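PDB 6NEY: bromo domain-containing protein from Trypanosoma cruzi, which probably recognises acetylated lysine through its bromodomain, the part crystallised here from a longer protein, and may thereby serve in chromatin-linked transcription. Local coordinates for residues Glu13-Leu18 against Asp114-Lys119; Asp34-Tyr39 against Glu45-Cys50; Glu79-Met84 against Glu103-Phe108. All coordinates share one frame; numbering follows the deposited sequence.

Contact 1. Residues Glu13-Leu18 against Asp114-Lys119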
ATOM      1  N   GLU A  13      -2.154  -4.551  14.404  1.00 21.64           N
ATOM      2  CA  GLU A  13      -0.867  -3.968  14.838  1.00 23.68           C
ATOM      3  C   GLU A  13       0.237  -4.349  13.840  1.00 21.54           C
ATOM      4  O   GLU A  13       1.097  -3.507  13.523  1.00 21.74           O
ATOM      5  CB  GLU A  13      -0.546  -4.402  16.266  1.00 25.39           C
ATOM      6  CG  GLU A  13      -1.562  -3.915  17.297  1.00 31.71           C
ATOM      7  CD  GLU A  13      -2.801  -4.770  17.558  1.00 34.67           C
ATOM      8  OE1 GLU A  13      -3.072  -5.737  16.768  1.00 29.17           O
ATOM      9  OE2 GLU A  13      -3.523  -4.455  18.566  1.00 34.79           O
ATOM     10  N   GLU A  14       0.207  -5.582  13.349  1.00 22.47           N
ATOM     11  CA  GLU A  14       1.213  -6.090  12.391  1.00 20.78           C
ATOM     12  C   GLU A  14       1.004  -5.468  11.016  1.00 19.95           C
ATOM     13  O   GLU A  14       2.009  -5.186  10.355  1.00 19.80           O
ATOM     14  CB  GLU A  14       1.185  -7.614  12.311  1.00 20.60           C
ATOM     15  CG  GLU A  14       1.759  -8.261  13.539  1.00 21.58           C
ATOM     16  CD  GLU A  14       1.840  -9.773  13.439  1.00 22.84           C
ATOM     17  OE1 GLU A  14       1.311 -10.345  12.427  1.00 22.22           O
ATOM     18  OE2 GLU A  14       2.440 -10.376  14.357  1.00 22.72           O
ATOM     19  N   LEU A  15      -0.244  -5.280  10.587  1.00 19.67           N
ATOM     20  CA  LEU A  15      -0.548  -4.716   9.258  1.00 20.22           C
ATOM     21  C   LEU A  15      -0.191  -3.222   9.243  1.00 20.55           C
ATOM     22  O   LEU A  15       0.247  -2.720   8.204  1.00 20.22           O
ATOM     23  CB  LEU A  15      -2.014  -4.981   8.901  1.00 20.81           C
ATOM     24  CG  LEU A  15      -2.384  -6.444   8.644  1.00 22.42           C
ATOM     25  CD1 LEU A  15      -3.767  -6.574   8.023  1.00 26.59           C
ATOM     26  CD2 LEU A  15      -1.361  -7.139   7.762  1.00 23.19           C
ATOM     27  N   VAL A  16      -0.431  -2.495  10.333  1.00 20.34           N
ATOM     28  CA  VAL A  16       0.028  -1.079  10.424  1.00 21.74           C
ATOM     29  C   VAL A  16       1.549  -1.047  10.258  1.00 20.43           C
ATOM     30  O   VAL A  16       2.045  -0.252   9.459  1.00 21.07           O
ATOM     31  CB  VAL A  16      -0.427  -0.421  11.739  1.00 22.07           C
ATOM     32  CG1 VAL A  16       0.228   0.927  11.928  1.00 23.94           C
ATOM     33  CG2 VAL A  16      -1.941  -0.297  11.771  1.00 23.20           C
ATOM     34  N   ALA A  17       2.269  -1.904  10.977  1.00 19.57           N
ATOM     35  CA  ALA A  17       3.744  -1.996  10.907  1.00 19.93           C
ATOM     36  C   ALA A  17       4.164  -2.297   9.465  1.00 19.10           C
ATOM     37  O   ALA A  17       5.148  -1.675   9.003  1.00 19.22           O
ATOM     38  CB  ALA A  17       4.256  -3.034  11.881  1.00 20.96           C
ATOM     39  N   LEU A  18       3.485  -3.245   8.809  1.00 17.99           N
ATOM     40  CA  LEU A  18       3.773  -3.630   7.399  1.00 19.82           C
ATOM     41  C   LEU A  18       3.601  -2.410   6.484  1.00 20.48           C
ATOM     42  O   LEU A  18       4.484  -2.124   5.673  1.00 18.74           O
ATOM     43  CB  LEU A  18       2.815  -4.752   6.981  1.00 19.34           C
ATOM     44  CG  LEU A  18       2.947  -5.215   5.533  1.00 20.68           C
ATOM     45  CD1 LEU A  18       4.350  -5.723   5.256  1.00 22.63           C
ATOM     46  CD2 LEU A  18       1.908  -6.288   5.245  1.00 21.39           C
ATOM     47  N   ASP A 114       4.371 -10.370   0.232  1.00 21.41           N
ATOM     48  CA  ASP A 114       4.562 -11.834   0.025  1.00 22.75           C
ATOM     49  C   ASP A 114       5.244 -12.445   1.257  1.00 23.05           C
ATOM     50  O   ASP A 114       4.782 -13.520   1.734  1.00 22.44           O
ATOM     51  CB  ASP A 114       5.413 -12.121  -1.217  1.00 23.44           C
ATOM     52  CG  ASP A 114       4.737 -11.877  -2.552  1.00 27.61           C
ATOM     53  OD1 ASP A 114       3.535 -11.572  -2.557  1.00 26.41           O
ATOM     54  OD2 ASP A 114       5.448 -11.997  -3.595  1.00 29.69           O
ATOM     55  N   ALA A 115       6.306 -11.812   1.749  1.00 21.87           N
ATOM     56  CA  ALA A 115       7.135 -12.347   2.848  1.00 21.78           C
ATOM     57  C   ALA A 115       6.263 -12.441   4.115  1.00 21.36           C
ATOM     58  O   ALA A 115       6.348 -13.464   4.840  1.00 19.84           O
ATOM     59  CB  ALA A 115       8.358 -11.490   3.052  1.00 23.03           C
ATOM     60  N   TYR A 116       5.372 -11.458   4.327  1.00 19.21           N
ATOM     61  CA  TYR A 116       4.488 -11.400   5.524  1.00 18.67           C
ATOM     62  C   TYR A 116       3.445 -12.530   5.439  1.00 18.62           C
ATOM     63  O   TYR A 116       3.261 -13.286   6.405  1.00 18.52           O
ATOM     64  CB  TYR A 116       3.802 -10.039   5.655  1.00 19.25           C
ATOM     65  CG  TYR A 116       2.857  -9.978   6.832  1.00 18.23           C
ATOM     66  CD1 TYR A 116       3.344  -9.854   8.125  1.00 20.46           C
ATOM     67  CD2 TYR A 116       1.489 -10.130   6.668  1.00 19.11           C
ATOM     68  CE1 TYR A 116       2.493  -9.859   9.223  1.00 19.57           C
ATOM     69  CE2 TYR A 116       0.625 -10.126   7.747  1.00 18.97           C
ATOM     70  CZ  TYR A 116       1.122 -10.003   9.033  1.00 18.14           C
ATOM     71  OH  TYR A 116       0.246 -10.002  10.084  1.00 19.79           O
ATOM     72  N   VAL A 117       2.759 -12.638   4.302  1.00 19.71           N
ATOM     73  CA  VAL A 117       1.661 -13.635   4.107  1.00 20.82           C
ATOM     74  C   VAL A 117       2.263 -15.043   4.238  1.00 20.64           C
ATOM     75  O   VAL A 117       1.664 -15.904   4.936  1.00 19.80           O
ATOM     76  CB  VAL A 117       0.943 -13.385   2.770  1.00 23.15           C
ATOM     77  CG1 VAL A 117       0.012 -14.520   2.371  1.00 25.32           C
ATOM     78  CG2 VAL A 117       0.181 -12.064   2.842  1.00 25.08           C
ATOM     79  N   THR A 118       3.462 -15.235   3.709  1.00 20.51           N
ATOM     80  CA  THR A 118       4.174 -16.536   3.789  1.00 22.72           C
ATOM     81  C   THR A 118       4.542 -16.873   5.239  1.00 22.86           C
ATOM     82  O   THR A 118       4.259 -18.018   5.676  1.00 23.16           O
ATOM     83  CB  THR A 118       5.392 -16.561   2.866  1.00 23.82           C
ATOM     84  OG1 THR A 118       4.834 -16.359   1.571  1.00 24.46           O
ATOM     85  CG2 THR A 118       6.158 -17.859   2.978  1.00 25.32           C
ATOM     86  N   LYS A 119       5.162 -15.940   5.955  1.00 21.58           N
ATOM     87  CA  LYS A 119       5.527 -16.135   7.391  1.00 23.12           C
ATOM     88  C   LYS A 119       4.291 -16.528   8.206  1.00 22.10           C
ATOM     89  O   LYS A 119       4.362 -17.533   8.992  1.00 20.38           O
ATOM     90  CB  LYS A 119       6.178 -14.870   7.956  1.00 26.18           C
ATOM     91  CG  LYS A 119       6.979 -15.097   9.223  1.00 31.48           C
ATOM     92  CD  LYS A 119       6.279 -14.770  10.503  1.00 36.35           C
ATOM     93  CE  LYS A 119       6.910 -15.522  11.663  1.00 38.90           C
ATOM     94  NZ  LYS A 119       6.923 -14.722  12.902  1.00 40.61           N
TER
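Tyr116 reaches Glu14 because its CG stands anti to the backbone N (chi1 178°), sending the ring straight out from its helix, while Glu14 swings CG back beside its own backbone N (chi1 -72°) and then extends to lay its carboxylate by the phenol. There Tyr116 OH donates to Glu14 OE1 at 2.6 Å, entering on the anti lone pair, the one turned away from OE2. The acceptor lies at the ring edge, near the ring plane, and the carboxylate plane is almost perpendicular to that of the ring. Glu14 CB also touches the phenol oxygen, 3.4 Å from Tyr116 OH. OE1 carries a second load, a salt bridge to Lys120, whose positive charge would tend to keep Glu14 ionised. Further along the ring the partners are leucine methyls: Leu15 CD2 sits 3.6 Å from Tyr116 CE2, and Leu18 CD2 lies 4.1 Å from Tyr116 CD2. Both come in obliquely to the ring. In the left-handed four-helix bundle of a bromodomain, helices 12-21 and 97-124 are the first and the last, corresponding to Z and C. Here they run nearly antiparallel (157°) with their local axes 11.9 Å apart, a wide spacing that the length of one tyrosine spans. Tyr10, its ring plane inclined to that of Tyr116 by somewhat more than half a right angle, and Pro11 also touch Tyr116, whereas Leu15, the buried member, also packs on Ala63 of helix 56-64 and on Tyr68.

Contact 2. Residues Asp34-Tyr39 against Glu45-Cys50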
ATOM      1  N   ASP A  34       0.598  13.586   1.447  1.00 37.21           N
ATOM      2  CA  ASP A  34      -0.847  13.836   1.216  1.00 36.85           C
ATOM      3  C   ASP A  34      -0.944  14.823   0.043  1.00 36.61           C
ATOM      4  O   ASP A  34      -0.744  16.045   0.279  1.00 39.79           O
ATOM      5  CB  ASP A  34      -1.490  14.334   2.508  1.00 41.33           C
ATOM      6  CG  ASP A  34      -2.994  14.522   2.438  1.00 44.46           C
ATOM      7  OD1 ASP A  34      -3.534  14.568   1.309  1.00 47.39           O
ATOM      8  OD2 ASP A  34      -3.609  14.622   3.521  1.00 47.41           O
ATOM      9  N   VAL A  35      -1.180  14.317  -1.171  1.00 35.58           N
ATOM     10  CA  VAL A  35      -0.911  15.069  -2.439  1.00 38.78           C
ATOM     11  C   VAL A  35      -1.641  16.411  -2.347  1.00 39.41           C
ATOM     12  O   VAL A  35      -0.998  17.466  -2.509  1.00 42.31           O
ATOM     13  CB  VAL A  35      -1.340  14.260  -3.683  1.00 39.09           C
ATOM     14  CG1 VAL A  35      -1.342  15.087  -4.967  1.00 38.82           C
ATOM     15  CG2 VAL A  35      -0.475  13.010  -3.853  1.00 42.77           C
ATOM     16  N   LEU A  36      -2.932  16.367  -2.015  1.00 44.16           N
ATOM     17  CA  LEU A  36      -3.830  17.551  -2.072  1.00 43.65           C
ATOM     18  C   LEU A  36      -3.692  18.399  -0.799  1.00 47.33           C
ATOM     19  O   LEU A  36      -4.417  19.401  -0.714  1.00 52.02           O
ATOM     20  CB  LEU A  36      -5.270  17.079  -2.313  1.00 42.10           C
ATOM     21  CG  LEU A  36      -5.565  16.553  -3.718  1.00 43.88           C
ATOM     22  CD1 LEU A  36      -7.060  16.370  -3.944  1.00 45.19           C
ATOM     23  CD2 LEU A  36      -4.992  17.470  -4.790  1.00 43.65           C
ATOM     24  N   VAL A  37      -2.791  18.039   0.130  1.00 46.60           N
ATOM     25  CA  VAL A  37      -2.292  18.934   1.222  1.00 45.69           C
ATOM     26  C   VAL A  37      -1.048  19.692   0.734  1.00 43.81           C
ATOM     27  O   VAL A  37      -0.996  20.921   0.932  1.00 44.98           O
ATOM     28  CB  VAL A  37      -2.002  18.166   2.528  1.00 49.01           C
ATOM     29  CG1 VAL A  37      -1.221  19.018   3.523  1.00 53.01           C
ATOM     30  CG2 VAL A  37      -3.277  17.636   3.171  1.00 50.77           C
ATOM     31  N   VAL A  38      -0.079  19.001   0.119  1.00 44.16           N
ATOM     32  CA  VAL A  38       1.189  19.621  -0.379  1.00 39.61           C
ATOM     33  C   VAL A  38       0.848  20.539  -1.563  1.00 40.19           C
ATOM     34  O   VAL A  38       1.423  21.644  -1.641  1.00 41.78           O
ATOM     35  CB  VAL A  38       2.239  18.563  -0.770  1.00 44.21           C
ATOM     36  CG1 VAL A  38       3.570  19.202  -1.149  1.00 45.75           C
ATOM     37  CG2 VAL A  38       2.447  17.530   0.332  1.00 42.67           C
ATOM     38  N   TYR A  39      -0.065  20.096  -2.433  1.00 42.01           N
ATOM     39  CA  TYR A  39      -0.472  20.768  -3.697  1.00 41.34           C
ATOM     40  C   TYR A  39      -1.997  20.909  -3.718  1.00 37.83           C
ATOM     41  O   TYR A  39      -2.678  20.192  -4.448  1.00 32.35           O
ATOM     42  CB  TYR A  39       0.061  19.978  -4.895  1.00 42.48           C
ATOM     43  CG  TYR A  39       1.522  19.623  -4.780  1.00 48.17           C
ATOM     44  CD1 TYR A  39       2.504  20.591  -4.943  1.00 51.26           C
ATOM     45  CD2 TYR A  39       1.927  18.334  -4.475  1.00 48.85           C
ATOM     46  CE1 TYR A  39       3.849  20.285  -4.815  1.00 52.03           C
ATOM     47  CE2 TYR A  39       3.270  18.010  -4.348  1.00 50.27           C
ATOM     48  CZ  TYR A  39       4.231  18.991  -4.516  1.00 52.77           C
ATOM     49  OH  TYR A  39       5.554  18.687  -4.391  1.00 55.14           O
ATOM     50  N   GLU A  45      -7.756  18.840 -11.424  1.00 39.79           N
ATOM     51  CA  GLU A  45      -6.957  18.090 -12.428  1.00 42.17           C
ATOM     52  C   GLU A  45      -6.637  16.698 -11.873  1.00 42.13           C
ATOM     53  O   GLU A  45      -6.805  15.701 -12.622  1.00 40.61           O
ATOM     54  CB  GLU A  45      -5.655  18.819 -12.752  1.00 41.89           C
ATOM     55  CG  GLU A  45      -4.966  18.288 -13.998  1.00 43.32           C
ATOM     56  CD  GLU A  45      -3.495  18.653 -14.133  1.00 45.18           C
ATOM     57  OE1 GLU A  45      -2.975  19.371 -13.258  1.00 46.69           O
ATOM     58  OE2 GLU A  45      -2.871  18.215 -15.120  1.00 49.85           O
ATOM     59  N   TYR A  46      -6.199  16.641 -10.613  1.00 43.10           N
ATOM     60  CA  TYR A  46      -5.793  15.377  -9.947  1.00 44.93           C
ATOM     61  C   TYR A  46      -7.000  14.442  -9.823  1.00 45.61           C
ATOM     62  O   TYR A  46      -6.829  13.236 -10.117  1.00 47.74           O
ATOM     63  CB  TYR A  46      -5.148  15.595  -8.577  1.00 45.31           C
ATOM     64  CG  TYR A  46      -4.459  14.339  -8.112  1.00 48.77           C
ATOM     65  CD1 TYR A  46      -3.396  13.823  -8.835  1.00 48.12           C
ATOM     66  CD2 TYR A  46      -4.914  13.616  -7.023  1.00 50.83           C
ATOM     67  CE1 TYR A  46      -2.764  12.650  -8.461  1.00 51.75           C
ATOM     68  CE2 TYR A  46      -4.289  12.440  -6.632  1.00 51.01           C
ATOM     69  CZ  TYR A  46      -3.219  11.951  -7.359  1.00 51.21           C
ATOM     70  OH  TYR A  46      -2.600  10.793  -6.992  1.00 53.62           O
ATOM     71  N   THR A  47      -8.169  14.960  -9.424  1.00 41.75           N
ATOM     72  CA  THR A  47      -9.380  14.129  -9.156  1.00 45.63           C
ATOM     73  C   THR A  47     -10.034  13.766 -10.493  1.00 46.30           C
ATOM     74  O   THR A  47     -10.720  12.728 -10.544  1.00 48.95           O
ATOM     75  CB  THR A  47     -10.337  14.791  -8.152  1.00 45.72           C
ATOM     76  OG1 THR A  47     -10.788  16.025  -8.705  1.00 41.82           O
ATOM     77  CG2 THR A  47      -9.697  15.024  -6.798  1.00 47.49           C
ATOM     78  N   ARG A  48      -9.786  14.570 -11.535  1.00 48.29           N
ATOM     79  CA  ARG A  48     -10.165  14.280 -12.944  1.00 46.58           C
ATOM     80  C   ARG A  48      -9.391  13.048 -13.441  1.00 47.79           C
ATOM     81  O   ARG A  48     -10.040  12.038 -13.768  1.00 51.47           O
ATOM     82  CB  ARG A  48      -9.877  15.502 -13.821  1.00 46.28           C
ATOM     83  N   VAL A  49      -8.058  13.129 -13.485  1.00 44.58           N
ATOM     84  CA  VAL A  49      -7.166  12.057 -14.025  1.00 43.86           C
ATOM     85  C   VAL A  49      -7.188  10.831 -13.094  1.00 42.10           C
ATOM     86  O   VAL A  49      -7.085   9.701 -13.621  1.00 41.34           O
ATOM     87  CB  VAL A  49      -5.729  12.570 -14.234  1.00 43.94           C
ATOM     88  N   CYS A  50      -7.301  11.046 -11.778  1.00 39.69           N
ATOM     89  CA  CYS A  50      -7.270   9.995 -10.718  1.00 39.99           C
ATOM     90  C   CYS A  50      -8.511  10.118  -9.824  1.00 41.70           C
ATOM     91  O   CYS A  50      -8.417  10.613  -8.700  1.00 39.70           O
ATOM     92  CB  CYS A  50      -6.009  10.113  -9.866  1.00 39.27           C
ATOM     93  SG  CYS A  50      -4.453  10.022 -10.799  1.00 36.81           S
TER
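Two short helices within the long connection between helices 12-21 and 56-64, the ZA loop of the bromodomain fold, meet through Val35, Leu36, Tyr46 and Thr47. Val35 CG1 sits over one face of the Tyr46 ring, 4.2 Å from its centroid and only 6° off the ring normal, a nearly centred CH-pi contact. Cys50 CB, from the same segment as the tyrosine, lies over the opposite face, offset toward the rim, so the ring is clasped between a methyl and a methylene. Phe91 of helix 75-92 meets Tyr46 edge-to-face, tying this part of the loop to the bundle. Leu36 works beside the ring: with CG folded alongside its backbone N (chi1 -72°), its two methyls divide the labour. CD2 rests 4.2 Å from Tyr46 CB, whereas CD1 touches Thr47 CG2 at 4.1 Å, the two side chains crossing at about a right angle. Thr47 can present that methyl because its hydroxyl is turned back to its own helix, where OG1 hydrogen-bonds chiefly to the carbonyl oxygen of Glu43, with that of Gln44 as a second partner. No hydrogen bond joins the two segments. The direct contact between them is thus apolar, dispersion and a CH-pi approach, and its alignment probably rests on the shape of the tyrosine face and the aliphatic branches rather than on a polar pair.

Contact 3. Residues Glu79-Met84 against Glu103-Phe108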
ATOM      1  N   GLU A  79      -4.258  -4.186  -3.891  1.00 24.89           N
ATOM      2  CA  GLU A  79      -5.076  -3.287  -4.767  1.00 24.71           C
ATOM      3  C   GLU A  79      -4.832  -1.807  -4.426  1.00 23.69           C
ATOM      4  O   GLU A  79      -4.704  -0.986  -5.360  1.00 23.77           O
ATOM      5  CB  GLU A  79      -6.568  -3.589  -4.632  1.00 26.60           C
ATOM      6  N   ASP A  80      -4.750  -1.457  -3.144  1.00 25.16           N
ATOM      7  CA  ASP A  80      -4.487  -0.057  -2.728  1.00 24.02           C
ATOM      8  C   ASP A  80      -3.065   0.340  -3.159  1.00 23.24           C
ATOM      9  O   ASP A  80      -2.911   1.467  -3.651  1.00 21.51           O
ATOM     10  CB  ASP A  80      -4.757   0.163  -1.241  1.00 24.80           C
ATOM     11  CG  ASP A  80      -6.213   0.325  -0.873  1.00 28.49           C
ATOM     12  OD1 ASP A  80      -7.053   0.484  -1.800  1.00 28.40           O
ATOM     13  OD2 ASP A  80      -6.504   0.281   0.343  1.00 29.21           O
ATOM     14  N   ILE A  81      -2.065  -0.548  -3.029  1.00 22.60           N
ATOM     15  CA  ILE A  81      -0.682  -0.265  -3.520  1.00 23.01           C
ATOM     16  C   ILE A  81      -0.733  -0.086  -5.044  1.00 23.22           C
ATOM     17  O   ILE A  81      -0.131   0.865  -5.544  1.00 24.44           O
ATOM     18  CB  ILE A  81       0.343  -1.346  -3.122  1.00 23.25           C
ATOM     19  CG1 ILE A  81       0.443  -1.532  -1.601  1.00 25.43           C
ATOM     20  CG2 ILE A  81       1.696  -1.043  -3.746  1.00 22.35           C
ATOM     21  CD1 ILE A  81       0.770  -0.271  -0.847  1.00 27.28           C
ATOM     22  N   LYS A  82      -1.400  -0.984  -5.761  1.00 24.20           N
ATOM     23  CA  LYS A  82      -1.514  -0.885  -7.233  1.00 23.59           C
ATOM     24  C   LYS A  82      -2.093   0.481  -7.626  1.00 23.74           C
ATOM     25  O   LYS A  82      -1.655   1.052  -8.667  1.00 25.30           O
ATOM     26  CB  LYS A  82      -2.437  -1.955  -7.805  1.00 24.82           C
ATOM     27  CG  LYS A  82      -2.418  -2.012  -9.324  1.00 26.72           C
ATOM     28  N   LEU A  83      -3.102   0.938  -6.897  1.00 25.23           N
ATOM     29  CA  LEU A  83      -3.819   2.195  -7.224  1.00 26.12           C
ATOM     30  C   LEU A  83      -2.861   3.378  -7.025  1.00 25.66           C
ATOM     31  O   LEU A  83      -2.817   4.220  -7.913  1.00 26.28           O
ATOM     32  CB  LEU A  83      -5.070   2.314  -6.350  1.00 30.80           C
ATOM     33  CG  LEU A  83      -5.887   3.593  -6.540  1.00 32.15           C
ATOM     34  CD1 LEU A  83      -6.543   3.630  -7.916  1.00 33.52           C
ATOM     35  CD2 LEU A  83      -6.918   3.728  -5.441  1.00 35.82           C
ATOM     36  N   MET A  84      -2.161   3.460  -5.882  1.00 22.82           N
ATOM     37  CA  MET A  84      -1.132   4.504  -5.610  1.00 25.47           C
ATOM     38  C   MET A  84      -0.144   4.584  -6.778  1.00 24.78           C
ATOM     39  O   MET A  84       0.202   5.693  -7.219  1.00 22.52           O
ATOM     40  CB  MET A  84      -0.263   4.148  -4.401  1.00 28.01           C
ATOM     41  CG  MET A  84      -0.716   4.635  -3.097  1.00 32.59           C
ATOM     42  SD  MET A  84       0.322   3.744  -1.890  1.00 26.93           S
ATOM     43  CE  MET A  84      -1.012   3.010  -0.950  1.00 29.28           C
ATOM     44  N   GLU A 103       7.962   2.107  -9.928  1.00 20.43           N
ATOM     45  CA  GLU A 103       8.132   0.682 -10.351  1.00 21.54           C
ATOM     46  C   GLU A 103       9.008  -0.053  -9.316  1.00 21.12           C
ATOM     47  O   GLU A 103       8.683  -1.222  -8.973  1.00 20.64           O
ATOM     48  CB  GLU A 103       8.718   0.529 -11.762  1.00 21.88           C
ATOM     49  CG  GLU A 103       8.602  -0.913 -12.243  1.00 22.88           C
ATOM     50  CD  GLU A 103       9.029  -1.199 -13.671  1.00 25.02           C
ATOM     51  OE1 GLU A 103       9.648  -0.326 -14.298  1.00 25.80           O
ATOM     52  OE2 GLU A 103       8.793  -2.344 -14.115  1.00 25.65           O
ATOM     53  N   ARG A 104      10.037   0.591  -8.770  1.00 19.90           N
ATOM     54  CA  ARG A 104      10.866  -0.077  -7.730  1.00 19.76           C
ATOM     55  C   ARG A 104      10.015  -0.263  -6.464  1.00 19.19           C
ATOM     56  O   ARG A 104      10.145  -1.318  -5.780  1.00 18.01           O
ATOM     57  CB  ARG A 104      12.136   0.720  -7.430  1.00 21.96           C
ATOM     58  CG  ARG A 104      13.193   0.679  -8.523  1.00 22.15           C
ATOM     59  CD  ARG A 104      14.493   1.271  -8.004  1.00 23.70           C
ATOM     60  NE  ARG A 104      14.362   2.671  -7.629  1.00 21.50           N
ATOM     61  CZ  ARG A 104      14.605   3.718  -8.418  1.00 24.00           C
ATOM     62  NH1 ARG A 104      14.467   4.952  -7.945  1.00 23.58           N
ATOM     63  NH2 ARG A 104      15.030   3.548  -9.654  1.00 25.41           N
ATOM     64  N   PHE A 105       9.206   0.742  -6.121  1.00 18.60           N
ATOM     65  CA  PHE A 105       8.324   0.737  -4.930  1.00 18.82           C
ATOM     66  C   PHE A 105       7.316  -0.410  -5.058  1.00 18.44           C
ATOM     67  O   PHE A 105       7.120  -1.163  -4.086  1.00 17.74           O
ATOM     68  CB  PHE A 105       7.616   2.080  -4.756  1.00 19.26           C
ATOM     69  CG  PHE A 105       6.465   2.036  -3.791  1.00 20.16           C
ATOM     70  CD1 PHE A 105       6.697   2.013  -2.427  1.00 20.77           C
ATOM     71  CD2 PHE A 105       5.146   1.998  -4.241  1.00 22.52           C
ATOM     72  CE1 PHE A 105       5.643   1.965  -1.530  1.00 21.13           C
ATOM     73  CE2 PHE A 105       4.096   1.940  -3.333  1.00 22.06           C
ATOM     74  CZ  PHE A 105       4.346   1.931  -1.987  1.00 21.82           C
ATOM     75  N   GLU A 106       6.707  -0.573  -6.237  1.00 18.30           N
ATOM     76  CA  GLU A 106       5.684  -1.634  -6.452  1.00 21.40           C
ATOM     77  C   GLU A 106       6.342  -3.003  -6.202  1.00 20.87           C
ATOM     78  O   GLU A 106       5.734  -3.842  -5.475  1.00 19.95           O
ATOM     79  CB  GLU A 106       5.039  -1.493  -7.835  1.00 22.87           C
ATOM     80  CG  GLU A 106       3.823  -2.380  -8.056  1.00 28.43           C
ATOM     81  CD  GLU A 106       3.355  -2.339  -9.511  1.00 31.58           C
ATOM     82  OE1 GLU A 106       4.221  -2.252 -10.416  1.00 36.48           O
ATOM     83  OE2 GLU A 106       2.147  -2.367  -9.750  1.00 37.67           O
ATOM     84  N   ALA A 107       7.561  -3.196  -6.711  1.00 21.33           N
ATOM     85  CA  ALA A 107       8.315  -4.466  -6.600  1.00 21.25           C
ATOM     86  C   ALA A 107       8.671  -4.748  -5.123  1.00 20.70           C
ATOM     87  O   ALA A 107       8.490  -5.885  -4.623  1.00 19.67           O
ATOM     88  CB  ALA A 107       9.534  -4.396  -7.480  1.00 23.93           C
ATOM     89  N   PHE A 108       9.153  -3.723  -4.429  1.00 19.53           N
ATOM     90  CA  PHE A 108       9.472  -3.761  -2.979  1.00 20.39           C
ATOM     91  C   PHE A 108       8.231  -4.125  -2.159  1.00 19.85           C
ATOM     92  O   PHE A 108       8.295  -5.012  -1.322  1.00 20.24           O
ATOM     93  CB  PHE A 108      10.052  -2.422  -2.528  1.00 20.92           C
ATOM     94  CG  PHE A 108      10.139  -2.310  -1.029  1.00 22.60           C
ATOM     95  CD1 PHE A 108      11.094  -3.034  -0.338  1.00 24.65           C
ATOM     96  CD2 PHE A 108       9.256  -1.523  -0.313  1.00 25.32           C
ATOM     97  CE1 PHE A 108      11.190  -2.956   1.041  1.00 25.55           C
ATOM     98  CE2 PHE A 108       9.357  -1.442   1.070  1.00 25.26           C
ATOM     99  CZ  PHE A 108      10.319  -2.155   1.738  1.00 25.50           C
TER
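Phe105 leans on Ile81 and Met84 with one corner of its ring. Its CB leaves helix 97-124 in the direction of helix 75-92, and CG continues outward, opposite the backbone N (chi1 166°), so that the ring extends toward the facing helix. Along the leading side of the ring, Phe105 CD2 is still 4.6 Å from Ile81 CG2, but the next atom, Phe105 CE2, closes to 3.9 Å from that methyl. At the tip, Phe105 CZ lies 4.4 Å from Met84 SD and the same distance, 4.4 Å, from Ile81 CD1. The isoleucine thus offers both of its branches, its side chain crossing that of the phenylalanine at about a right angle. Helices 75-92 and 97-124 are the B and C helices of the bromodomain bundle, joined by the short BC loop, and this contact lies between them in the interior. The sulfur makes a Met-aromatic contact with Phe105, 5.5 Å from the ring centroid and 69° off the normal, approaching obliquely. Phe31 stacks on the Phe105 ring and also touches Met84, which brings the connection after helix 12-21 into the same apolar cluster. Val85, next after Met84 on helix 75-92, also packs against Phe105, and Leu56 of helix 56-64 reaches both Ile81 and Met84.

How the contacts relate
Contact 3 is the core contact: all of its touching residues are buried, its centre lies about 7 Å from the centre of the chain, and it is wholly apolar apart from a sulfur-aromatic approach. Contacts 1 and 2 are partly buried and lie on opposite sides of the chain's centre, their own centres 29 Å apart. Helix 97-124 serves both contact 1 and contact 3, giving one aromatic residue to each: a phenylalanine in the interior, a tyrosine where its hydroxyl can meet a carboxylate near the surface. Contact 2 uses neither of these bundle pairs; it stays within the ZA loop, about 6 Å from contact 3 at the nearest atoms, and relies on a methyl over an aromatic face.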